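Long-range contacts in putative cell adhesion protein (Bacteroides fragilis, PDB 4H40), which is probably a fimbrial subunit or cell-adhesion protein of the fimbrillin-like family, contributing to pili on the surface of this gut bacterium: residues A20-P25 against R46-E52; P38-K44 against D145-T150; S55-V60 against F117-A123. All blocks are in the same frame, centred on the assembly; numbering follows the deposited sequence.

Contact 1: residues A20-P25 against R46-E52; sequences AGGYYP and RPIFLLE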
loop_
_atom_site.group_PDB
_atom_site.type_symbol
_atom_site.label_atom_id
_atom_site.label_comp_id
_atom_site.label_asym_id
_atom_site.label_seq_id
_atom_site.Cartn_x
_atom_site.Cartn_y
_atom_site.Cartn_z
ATOM N N ALA B 20 -37.498 -14.079 6.324
ATOM C CA ALA B 20 -36.147 -13.558 6.088
ATOM C C ALA B 20 -35.066 -14.630 6.253
ATOM O O ALA B 20 -35.123 -15.430 7.194
ATOM C CB ALA B 20 -35.862 -12.396 7.034
ATOM N N GLY B 21 -34.107 -14.630 5.325
ATOM C CA GLY B 21 -33.002 -15.577 5.324
ATOM C C GLY B 21 -31.678 -14.967 5.719
ATOM O O GLY B 21 -30.665 -15.666 5.757
ATOM N N GLY B 22 -31.697 -13.668 6.013
ATOM C CA GLY B 22 -30.538 -12.898 6.433
ATOM C C GLY B 22 -29.647 -12.453 5.296
ATOM O O GLY B 22 -30.070 -12.431 4.136
ATOM N N TYR B 23 -28.421 -12.046 5.630
ATOM C CA TYR B 23 -27.480 -11.649 4.603
ATOM C C TYR B 23 -26.047 -12.009 4.993
ATOM O O TYR B 23 -25.732 -12.185 6.172
ATOM C CB TYR B 23 -27.603 -10.150 4.246
ATOM C CG TYR B 23 -26.981 -9.183 5.231
ATOM C CD1 TYR B 23 -27.675 -8.766 6.359
ATOM C CD2 TYR B 23 -25.750 -8.601 4.974
ATOM C CE1 TYR B 23 -27.149 -7.802 7.221
ATOM C CE2 TYR B 23 -25.201 -7.653 5.838
ATOM C CZ TYR B 23 -25.898 -7.265 6.972
ATOM O OH TYR B 23 -25.350 -6.330 7.827
ATOM N N TYR B 24 -25.195 -12.164 3.970
ATOM C CA TYR B 24 -23.777 -12.378 4.147
ATOM C C TYR B 24 -23.142 -11.007 4.087
ATOM O O TYR B 24 -23.260 -10.324 3.053
ATOM C CB TYR B 24 -23.208 -13.312 3.076
ATOM C CG TYR B 24 -23.599 -14.758 3.235
ATOM C CD1 TYR B 24 -22.939 -15.582 4.143
ATOM C CD2 TYR B 24 -24.591 -15.323 2.435
ATOM C CE1 TYR B 24 -23.264 -16.927 4.265
ATOM C CE2 TYR B 24 -24.931 -16.669 2.552
ATOM C CZ TYR B 24 -24.270 -17.467 3.478
ATOM O OH TYR B 24 -24.590 -18.798 3.606
ATOM N N PRO B 25 -22.572 -10.516 5.207
ATOM C CA PRO B 25 -21.980 -9.169 5.185
ATOM C C PRO B 25 -20.679 -9.118 4.391
ATOM O O PRO B 25 -20.018 -10.136 4.166
ATOM C CB PRO B 25 -21.729 -8.891 6.668
ATOM C CG PRO B 25 -21.496 -10.234 7.244
ATOM C CD PRO B 25 -22.402 -11.157 6.526
ATOM N N ARG B 46 -19.027 -18.808 6.380
ATOM C CA ARG B 46 -19.352 -17.400 6.533
ATOM C C ARG B 46 -20.585 -17.240 7.398
ATOM O O ARG B 46 -21.571 -17.960 7.189
ATOM C CB ARG B 46 -19.552 -16.730 5.172
ATOM C CG ARG B 46 -18.240 -16.486 4.426
ATOM C CD ARG B 46 -17.638 -15.121 4.685
ATOM N NE ARG B 46 -18.554 -14.028 4.369
ATOM C CZ ARG B 46 -18.637 -13.448 3.180
ATOM N NH1 ARG B 46 -17.886 -13.877 2.170
ATOM N NH2 ARG B 46 -19.479 -12.448 2.982
ATOM N N PRO B 47 -20.546 -16.336 8.407
ATOM C CA PRO B 47 -21.746 -16.143 9.238
ATOM C C PRO B 47 -22.780 -15.295 8.521
ATOM O O PRO B 47 -22.444 -14.415 7.705
ATOM C CB PRO B 47 -21.227 -15.446 10.491
ATOM C CG PRO B 47 -19.861 -14.914 10.153
ATOM C CD PRO B 47 -19.453 -15.411 8.792
ATOM N N ILE B 48 -24.044 -15.568 8.840
ATOM C CA ILE B 48 -25.185 -14.845 8.302
ATOM C C ILE B 48 -25.684 -13.882 9.371
ATOM O O ILE B 48 -25.921 -14.293 10.511
ATOM C CB ILE B 48 -26.283 -15.840 7.831
ATOM C CG1 ILE B 48 -25.767 -16.649 6.643
ATOM C CG2 ILE B 48 -27.584 -15.124 7.460
ATOM C CD1 ILE B 48 -26.211 -17.995 6.605
ATOM N N PHE B 49 -25.843 -12.607 9.000
ATOM C CA PHE B 49 -26.380 -11.576 9.870
ATOM C C PHE B 49 -27.858 -11.418 9.605
ATOM O O PHE B 49 -28.330 -11.822 8.546
ATOM C CB PHE B 49 -25.661 -10.246 9.631
ATOM C CG PHE B 49 -24.261 -10.124 10.186
ATOM C CD1 PHE B 49 -23.629 -11.212 10.780
ATOM C CD2 PHE B 49 -23.556 -8.928 10.078
ATOM C CE1 PHE B 49 -22.315 -11.114 11.238
ATOM C CE2 PHE B 49 -22.247 -8.821 10.573
ATOM C CZ PHE B 49 -21.635 -9.919 11.152
ATOM N N LEU B 50 -28.599 -10.831 10.565
ATOM C CA LEU B 50 -30.023 -10.560 10.368
ATOM C C LEU B 50 -30.134 -9.363 9.481
ATOM O O LEU B 50 -29.287 -8.471 9.600
ATOM C CB LEU B 50 -30.746 -10.270 11.690
ATOM C CG LEU B 50 -30.721 -11.277 12.817
ATOM C CD1 LEU B 50 -31.385 -10.679 14.033
ATOM C CD2 LEU B 50 -31.440 -12.553 12.437
ATOM N N LEU B 51 -31.175 -9.298 8.627
ATOM C CA LEU B 51 -31.409 -8.126 7.786
ATOM C C LEU B 51 -31.572 -6.934 8.714
ATOM O O LEU B 51 -32.190 -7.078 9.768
ATOM C CB LEU B 51 -32.646 -8.327 6.887
ATOM C CG LEU B 51 -32.605 -9.524 5.929
ATOM C CD1 LEU B 51 -33.945 -9.732 5.236
ATOM C CD2 LEU B 51 -31.494 -9.372 4.898
ATOM N N GLU B 52 -30.955 -5.804 8.401
ATOM C CA GLU B 52 -30.990 -4.636 9.287
ATOM C C GLU B 52 -32.416 -4.075 9.451
ATOM O O GLU B 52 -33.186 -3.992 8.495
ATOM C CB GLU B 52 -30.010 -3.533 8.829
ATOM C CG GLU B 52 -28.536 -3.953 8.813
ATOM C CD GLU B 52 -27.946 -4.518 10.100
ATOM O OE1 GLU B 52 -28.266 -3.978 11.185
ATOM O OE2 GLU B 52 -27.154 -5.491 10.023
#

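Contact 2: residues P38-K44 against D145-T150; sequences PDGETLK and DRYTQT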
loop_
_atom_site.group_PDB
_atom_site.type_symbol
_atom_site.label_atom_id
_atom_site.label_comp_id
_atom_site.label_asym_id
_atom_site.label_seq_id
_atom_site.Cartn_x
_atom_site.Cartn_y
_atom_site.Cartn_z
ATOM N N PRO B 38 -22.046 -23.031 -9.897
ATOM C CA PRO B 38 -21.975 -22.187 -8.687
ATOM C C PRO B 38 -21.061 -22.778 -7.597
ATOM O O PRO B 38 -20.912 -23.996 -7.444
ATOM C CB PRO B 38 -23.440 -22.110 -8.245
ATOM C CG PRO B 38 -24.048 -23.405 -8.695
ATOM C CD PRO B 38 -23.256 -23.881 -9.886
ATOM N N ASP B 39 -20.435 -21.863 -6.856
ATOM C CA ASP B 39 -19.476 -22.049 -5.772
ATOM C C ASP B 39 -20.210 -22.349 -4.451
ATOM O O ASP B 39 -21.020 -21.541 -3.991
ATOM C CB ASP B 39 -18.662 -20.737 -5.678
ATOM C CG ASP B 39 -17.386 -20.714 -4.870
ATOM O OD1 ASP B 39 -17.283 -21.488 -3.897
ATOM O OD2 ASP B 39 -16.542 -19.827 -5.127
ATOM N N GLY B 40 -19.931 -23.506 -3.863
ATOM C CA GLY B 40 -20.530 -23.892 -2.589
ATOM C C GLY B 40 -19.570 -23.808 -1.419
ATOM O O GLY B 40 -19.951 -24.042 -0.270
ATOM N N GLU B 41 -18.318 -23.450 -1.710
ATOM C CA GLU B 41 -17.238 -23.416 -0.727
ATOM C C GLU B 41 -16.877 -22.024 -0.183
ATOM O O GLU B 41 -16.346 -21.949 0.921
ATOM C CB GLU B 41 -15.977 -24.055 -1.333
ATOM C CG GLU B 41 -16.081 -25.561 -1.517
ATOM C CD GLU B 41 -16.194 -26.377 -0.243
ATOM O OE1 GLU B 41 -15.257 -26.325 0.588
ATOM O OE2 GLU B 41 -17.220 -27.079 -0.084
ATOM N N THR B 42 -17.101 -20.949 -0.951
ATOM C CA THR B 42 -16.728 -19.594 -0.553
ATOM C C THR B 42 -17.467 -19.143 0.723
ATOM O O THR B 42 -16.842 -18.549 1.614
ATOM C CB THR B 42 -16.963 -18.648 -1.736
ATOM O OG1 THR B 42 -15.957 -18.902 -2.715
ATOM C CG2 THR B 42 -16.923 -17.177 -1.352
ATOM N N LEU B 43 -18.768 -19.458 0.821
ATOM C CA LEU B 43 -19.610 -19.014 1.926
ATOM C C LEU B 43 -19.885 -20.073 2.990
ATOM O O LEU B 43 -20.605 -19.771 3.949
ATOM C CB LEU B 43 -20.961 -18.518 1.372
ATOM C CG LEU B 43 -20.955 -17.461 0.285
ATOM C CD1 LEU B 43 -22.357 -17.100 -0.085
ATOM C CD2 LEU B 43 -20.158 -16.241 0.696
ATOM N N LYS B 44 -19.341 -21.295 2.845
ATOM C CA LYS B 44 -19.636 -22.381 3.792
ATOM C C LYS B 44 -19.398 -21.963 5.264
ATOM O O LYS B 44 -20.318 -22.133 6.071
ATOM C CB LYS B 44 -18.937 -23.729 3.450
ATOM C CG LYS B 44 -17.413 -23.742 3.406
ATOM C CD LYS B 44 -16.867 -25.173 3.440
ATOM C CE LYS B 44 -15.391 -25.225 3.757
ATOM N NZ LYS B 44 -14.921 -26.625 3.940
ATOM N N ASP B 145 -26.183 -15.770 -8.109
ATOM C CA ASP B 145 -26.070 -17.105 -8.684
ATOM C C ASP B 145 -24.624 -17.622 -8.652
ATOM O O ASP B 145 -24.385 -18.791 -8.972
ATOM C CB ASP B 145 -26.634 -17.113 -10.106
ATOM C CG ASP B 145 -28.157 -17.194 -10.204
ATOM O OD1 ASP B 145 -28.819 -17.388 -9.154
ATOM O OD2 ASP B 145 -28.687 -17.084 -11.344
ATOM N N ARG B 146 -23.676 -16.783 -8.203
ATOM C CA ARG B 146 -22.268 -17.169 -8.112
ATOM C C ARG B 146 -22.045 -18.170 -6.980
ATOM O O ARG B 146 -21.096 -18.945 -7.054
ATOM C CB ARG B 146 -21.355 -15.939 -7.937
ATOM C CG ARG B 146 -21.160 -15.149 -9.226
ATOM C CD ARG B 146 -20.462 -13.809 -9.004
ATOM N NE ARG B 146 -21.357 -12.800 -8.423
ATOM C CZ ARG B 146 -21.133 -11.489 -8.421
ATOM N NH1 ARG B 146 -20.043 -10.992 -8.993
ATOM N NH2 ARG B 146 -22.001 -10.666 -7.855
ATOM N N TYR B 147 -22.901 -18.164 -5.945
ATOM C CA TYR B 147 -22.764 -19.069 -4.793
ATOM C C TYR B 147 -24.036 -19.835 -4.589
ATOM O O TYR B 147 -25.114 -19.296 -4.834
ATOM C CB TYR B 147 -22.375 -18.317 -3.507
ATOM C CG TYR B 147 -21.390 -17.195 -3.750
ATOM C CD1 TYR B 147 -20.042 -17.460 -3.964
ATOM C CD2 TYR B 147 -21.822 -15.875 -3.858
ATOM C CE1 TYR B 147 -19.141 -16.436 -4.255
ATOM C CE2 TYR B 147 -20.931 -14.844 -4.154
ATOM C CZ TYR B 147 -19.590 -15.131 -4.351
ATOM O OH TYR B 147 -18.704 -14.116 -4.633
ATOM N N THR B 148 -23.926 -21.094 -4.159
ATOM C CA THR B 148 -25.080 -21.983 -3.991
ATOM C C THR B 148 -26.010 -21.505 -2.876
ATOM O O THR B 148 -27.241 -21.590 -3.014
ATOM C CB THR B 148 -24.626 -23.438 -3.750
ATOM O OG1 THR B 148 -23.842 -23.516 -2.558
ATOM C CG2 THR B 148 -23.828 -24.001 -4.911
ATOM N N GLN B 149 -25.423 -20.980 -1.790
ATOM C CA GLN B 149 -26.138 -20.527 -0.597
ATOM C C GLN B 149 -27.128 -19.380 -0.899
ATOM O O GLN B 149 -28.217 -19.331 -0.301
ATOM C CB GLN B 149 -25.123 -20.090 0.481
ATOM C CG GLN B 149 -24.306 -21.236 1.099
ATOM C CD GLN B 149 -23.029 -21.604 0.356
ATOM O OE1 GLN B 149 -22.611 -20.971 -0.631
ATOM N NE2 GLN B 149 -22.350 -22.627 0.851
ATOM N N THR B 150 -26.745 -18.492 -1.848
ATOM C CA THR B 150 -27.439 -17.268 -2.245
ATOM C C THR B 150 -28.132 -17.371 -3.622
ATOM O O THR B 150 -28.857 -16.447 -4.019
ATOM C CB THR B 150 -26.442 -16.090 -2.241
ATOM O OG1 THR B 150 -25.433 -16.300 -3.232
ATOM C CG2 THR B 150 -25.797 -15.886 -0.903
#

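Contact 3: residues S55-V60 against F117-A123; sequences STIRLV and FRILSPA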
loop_
_atom_site.group_PDB
_atom_site.type_symbol
_atom_site.label_atom_id
_atom_site.label_comp_id
_atom_site.label_asym_id
_atom_site.label_seq_id
_atom_site.Cartn_x
_atom_site.Cartn_y
_atom_site.Cartn_z
ATOM N N SER B 55 -34.731 -1.723 6.968
ATOM C CA SER B 55 -34.362 -1.942 5.572
ATOM C C SER B 55 -35.544 -2.540 4.822
ATOM O O SER B 55 -36.487 -3.028 5.444
ATOM C CB SER B 55 -33.130 -2.836 5.456
ATOM O OG SER B 55 -33.401 -4.183 5.794
ATOM N N THR B 56 -35.522 -2.448 3.493
ATOM C CA THR B 56 -36.608 -2.985 2.679
ATOM C C THR B 56 -36.074 -4.055 1.762
ATOM O O THR B 56 -34.894 -4.016 1.392
ATOM C CB THR B 56 -37.328 -1.888 1.858
ATOM O OG1 THR B 56 -36.409 -1.265 0.955
ATOM C CG2 THR B 56 -38.022 -0.853 2.731
ATOM N N ILE B 57 -36.930 -5.025 1.416
ATOM C CA ILE B 57 -36.594 -6.076 0.463
ATOM C C ILE B 57 -37.668 -6.088 -0.605
ATOM O O ILE B 57 -38.826 -5.847 -0.291
ATOM C CB ILE B 57 -36.355 -7.501 1.080
ATOM C CG1 ILE B 57 -37.619 -8.164 1.594
ATOM C CG2 ILE B 57 -35.265 -7.539 2.139
ATOM C CD1 ILE B 57 -37.979 -9.342 0.790
ATOM N N ARG B 58 -37.288 -6.332 -1.858
ATOM C CA ARG B 58 -38.204 -6.522 -2.981
ATOM C C ARG B 58 -38.225 -7.990 -3.385
ATOM O O ARG B 58 -37.182 -8.581 -3.661
ATOM C CB ARG B 58 -37.854 -5.665 -4.210
ATOM C CG ARG B 58 -38.657 -6.078 -5.467
ATOM C CD ARG B 58 -38.537 -5.132 -6.639
ATOM N NE ARG B 58 -38.871 -3.758 -6.265
ATOM C CZ ARG B 58 -40.090 -3.230 -6.300
ATOM N NH1 ARG B 58 -41.122 -3.948 -6.722
ATOM N NH2 ARG B 58 -40.282 -1.975 -5.926
ATOM N N LEU B 59 -39.411 -8.554 -3.465
ATOM C CA LEU B 59 -39.593 -9.915 -3.914
ATOM C C LEU B 59 -39.962 -9.833 -5.392
ATOM O O LEU B 59 -40.972 -9.214 -5.713
ATOM C CB LEU B 59 -40.689 -10.563 -3.046
ATOM C CG LEU B 59 -40.860 -12.074 -3.070
ATOM C CD1 LEU B 59 -39.705 -12.775 -2.408
ATOM C CD2 LEU B 59 -42.098 -12.448 -2.321
ATOM N N VAL B 60 -39.070 -10.330 -6.289
ATOM C CA VAL B 60 -39.210 -10.352 -7.761
ATOM C C VAL B 60 -39.667 -11.765 -8.138
ATOM O O VAL B 60 -38.949 -12.732 -7.844
ATOM C CB VAL B 60 -37.900 -9.946 -8.524
ATOM C CG1 VAL B 60 -38.140 -9.826 -10.031
ATOM C CG2 VAL B 60 -37.277 -8.665 -7.969
ATOM N N PHE B 117 -37.935 -16.960 -7.783
ATOM C CA PHE B 117 -37.976 -15.666 -7.122
ATOM C C PHE B 117 -36.576 -15.177 -6.787
ATOM O O PHE B 117 -35.678 -15.957 -6.460
ATOM C CB PHE B 117 -38.919 -15.643 -5.884
ATOM C CG PHE B 117 -38.548 -16.545 -4.731
ATOM C CD1 PHE B 117 -38.964 -17.869 -4.701
ATOM C CD2 PHE B 117 -37.795 -16.065 -3.661
ATOM C CE1 PHE B 117 -38.590 -18.717 -3.645
ATOM C CE2 PHE B 117 -37.428 -16.911 -2.597
ATOM C CZ PHE B 117 -37.835 -18.230 -2.594
ATOM N N ARG B 118 -36.398 -13.862 -6.928
ATOM C CA ARG B 118 -35.164 -13.145 -6.627
ATOM C C ARG B 118 -35.469 -12.059 -5.610
ATOM O O ARG B 118 -36.626 -11.639 -5.473
ATOM C CB ARG B 118 -34.519 -12.551 -7.892
ATOM C CG ARG B 118 -34.207 -13.577 -8.956
ATOM C CD ARG B 118 -33.106 -13.111 -9.867
ATOM N NE ARG B 118 -32.255 -14.245 -10.203
ATOM C CZ ARG B 118 -30.934 -14.263 -10.094
ATOM N NH1 ARG B 118 -30.275 -13.179 -9.718
ATOM N NH2 ARG B 118 -30.259 -15.355 -10.388
ATOM N N ILE B 119 -34.438 -11.639 -4.865
ATOM C CA ILE B 119 -34.547 -10.613 -3.826
ATOM C C ILE B 119 -33.557 -9.520 -4.105
ATOM O O ILE B 119 -32.452 -9.785 -4.584
ATOM C CB ILE B 119 -34.330 -11.166 -2.369
ATOM C CG1 ILE B 119 -34.823 -12.617 -2.132
ATOM C CG2 ILE B 119 -34.789 -10.174 -1.281
ATOM C CD1 ILE B 119 -36.274 -12.823 -2.190
ATOM N N LEU B 120 -33.950 -8.297 -3.749
ATOM C CA LEU B 120 -33.165 -7.065 -3.805
ATOM C C LEU B 120 -33.376 -6.312 -2.513
ATOM O O LEU B 120 -34.498 -6.300 -1.990
ATOM C CB LEU B 120 -33.580 -6.180 -4.990
ATOM C CG LEU B 120 -33.405 -6.742 -6.375
ATOM C CD1 LEU B 120 -34.405 -6.152 -7.291
ATOM C CD2 LEU B 120 -32.010 -6.498 -6.913
ATOM N N SER B 121 -32.325 -5.669 -2.005
ATOM C CA SER B 121 -32.422 -4.833 -0.810
ATOM C C SER B 121 -31.403 -3.707 -0.929
ATOM O O SER B 121 -30.209 -4.001 -1.077
ATOM C CB SER B 121 -32.235 -5.634 0.474
ATOM O OG SER B 121 -32.418 -4.790 1.597
ATOM N N PRO B 122 -31.830 -2.421 -0.983
ATOM C CA PRO B 122 -33.208 -1.884 -0.847
ATOM C C PRO B 122 -34.181 -2.349 -1.937
ATOM O O PRO B 122 -33.751 -2.803 -3.001
ATOM C CB PRO B 122 -32.999 -0.363 -0.937
ATOM C CG PRO B 122 -31.583 -0.148 -0.512
ATOM C CD PRO B 122 -30.853 -1.319 -1.101
ATOM N N ALA B 123 -35.502 -2.207 -1.668
ATOM C CA ALA B 123 -36.574 -2.606 -2.588
ATOM C C ALA B 123 -36.661 -1.652 -3.789
ATOM O O ALA B 123 -37.725 -1.075 -4.061
ATOM C CB ALA B 123 -37.909 -2.674 -1.849
#

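Contact 1: residues A20-P25 against R46-E52
Backbone pairing between residues 20-25 and 46-52 amounts to one antiparallel bridge, in which Tyr23 and Phe49 form a hydrogen-bonded pair: Tyr23 N donates to Phe49 O at 2.9 Å (159°), and Phe49 N to Tyr23 O at 2.9 Å (157°). The same Tyr23 O also lies 3.5 Å from Ile48 CA in a CA-H...O contact. The end-to-end directions of the two segments differ by 115°, which fits a local bridge better than an extended strand pair. Gly22 suits the approach to it: phi is +81°, and an ideal CB there would clash with Ile48 CG2 and Phe49 O.

Two further hydrogen bonds involve side chains. Tyr23 OH donates to Glu52 OE2 at 3.0 Å, while Arg46 NH2 to Pro25 O is short at 2.7 Å but weak, its angle being only 117°.

Three CH-pi contacts account for much of the packing. Phe49 CB sits 4.2 Å from the Tyr23 ring centroid, Ile48 CG1 3.8 Å from that of Tyr24, and Pro25 CG 3.7 Å from that of Phe49, each within 27° of the ring normal. Leu51 CD1 meets Ala20 CB at 3.7 Å, and Leu51 CD2 lies 4.0 Å from Tyr23 CB.

Short strand 23-24 runs parallel to strand 177-190, and both Gly22 and Tyr24 form backbone hydrogen bonds with Ile177. Leu51 also packs on Ile177, so the 46-52 loop, which leads into strand 56-62, packs beside strands 23-24 and 177-190 of the mixed sheet.

Contact 2: residues P38-K44 against D145-T150
A cis peptide bond precedes Pro38, right beside the single point where these two loops join their backbones. The evidence for that bridge is a CA-CA distance of 4.5 Å between Asp39 and Tyr147 and two hydrogen bonds on either side of Tyr147: Asp39 N to Arg146 O at 3.0 Å (167°) and Thr148 N to Asp39 O at 2.9 Å (157°). Gln149 NE2 adds a third, to Gly40 O at 3.0 Å.

Leu43 supplies the apolar part, its CD1 lying 3.6 Å from Tyr147 CB and 3.7 Å from Thr150 CG2. Leu43, Tyr147 and Thr150 also touch Ile178 of strand 177-190.

The carboxylate of Asp39 turns back on its own loop: OD1 accepts from Glu41 N at 3.1 Å and Thr42 N at 3.0 Å, and Thr42 OG1 donates to OD2 of Asp39 at 2.6 Å. This Asx turn within an Asx motif shapes the 38-44 loop, between strands 23-24 and 56-62, where it meets the 145-150 loop, between strands 141-142 and 153-157, in a loop-to-loop surface contact.

Contact 3: residues S55-V60 against F117-A123
Four backbone hydrogen bonds hold strand 56-60 to strand 117-121. Val60 N to Arg118 O and Arg118 N to Val60 O both measure 2.9 Å, Arg58 N to Leu120 O 2.8 Å, and the return bond from Leu120 N to Arg58 O is longer at 3.2 Å. Beyond Leu120 side chains take over: Ser121 OG donates to Thr56 O at 2.6 Å, and Ala123 N to Thr56 OG1 at 2.9 Å with a nearly straight angle of 172°. Thr56 OG1 is also bonded to Gly98 O. Arg58 NH2 reaches Ala123 O at 3.3 Å, while its NE and NH1 bond to Lys124 O and Ser73 OG. A cis peptide bond before Pro122 marks where the regular pairing gives way.

The pattern is that of an antiparallel beta-sheet: Arg58-Leu120 and Val60-Arg118 are hydrogen-bonded pairs, Leu59-Ile119 is the non-hydrogen-bonded pair between them, and the strand directions differ by 156°. Within the fimbrillin-like fold, strand 56-62 is flanked by 113-121 and by 74-79, to which Ile57 and Leu59 form backbone hydrogen bonds.

CA-H...O contacts lie alongside, such as Ile119 CA to Arg58 O at 3.3 Å. On the sheet face bearing Leu59 and Ile119, Leu59 CD1 meets Ile119 CD1 at 3.4 Å and Phe117 CD2 at 4.0 Å, with Ile57 CD1 3.9 Å from Ile119 CG2. On the face of Val60 and Leu120, Val60 CG2 lies 3.9 Å from Leu120 CD1, and Leu120 also packs on Trp221.

How the contacts relate
Contacts 1 and 2 have centres about 14 Å apart, as do contacts 1 and 3, while contacts 2 and 3 are about 19 Å apart. Along the chain contact 1 closes before contact 3 opens, contact 3 is nested within the loop closed by contact 2, and contacts 1 and 2 interleave. Tyr24 joins contacts 1 and 2, its CE2 lying 3.7 Å from Leu43 CD1; Leu51 CD1 meets Ile57 CG2 at 4.0 Å between contacts 1 and 3; and Asp145 OD2 forms a 2.5 Å salt bridge with Arg118 NH2 between contacts 2 and 3. Strands of contacts 1 and 3 belong to one mixed sheet, and contact 2 joins two loops next to it, tied in through Tyr24 and Arg118.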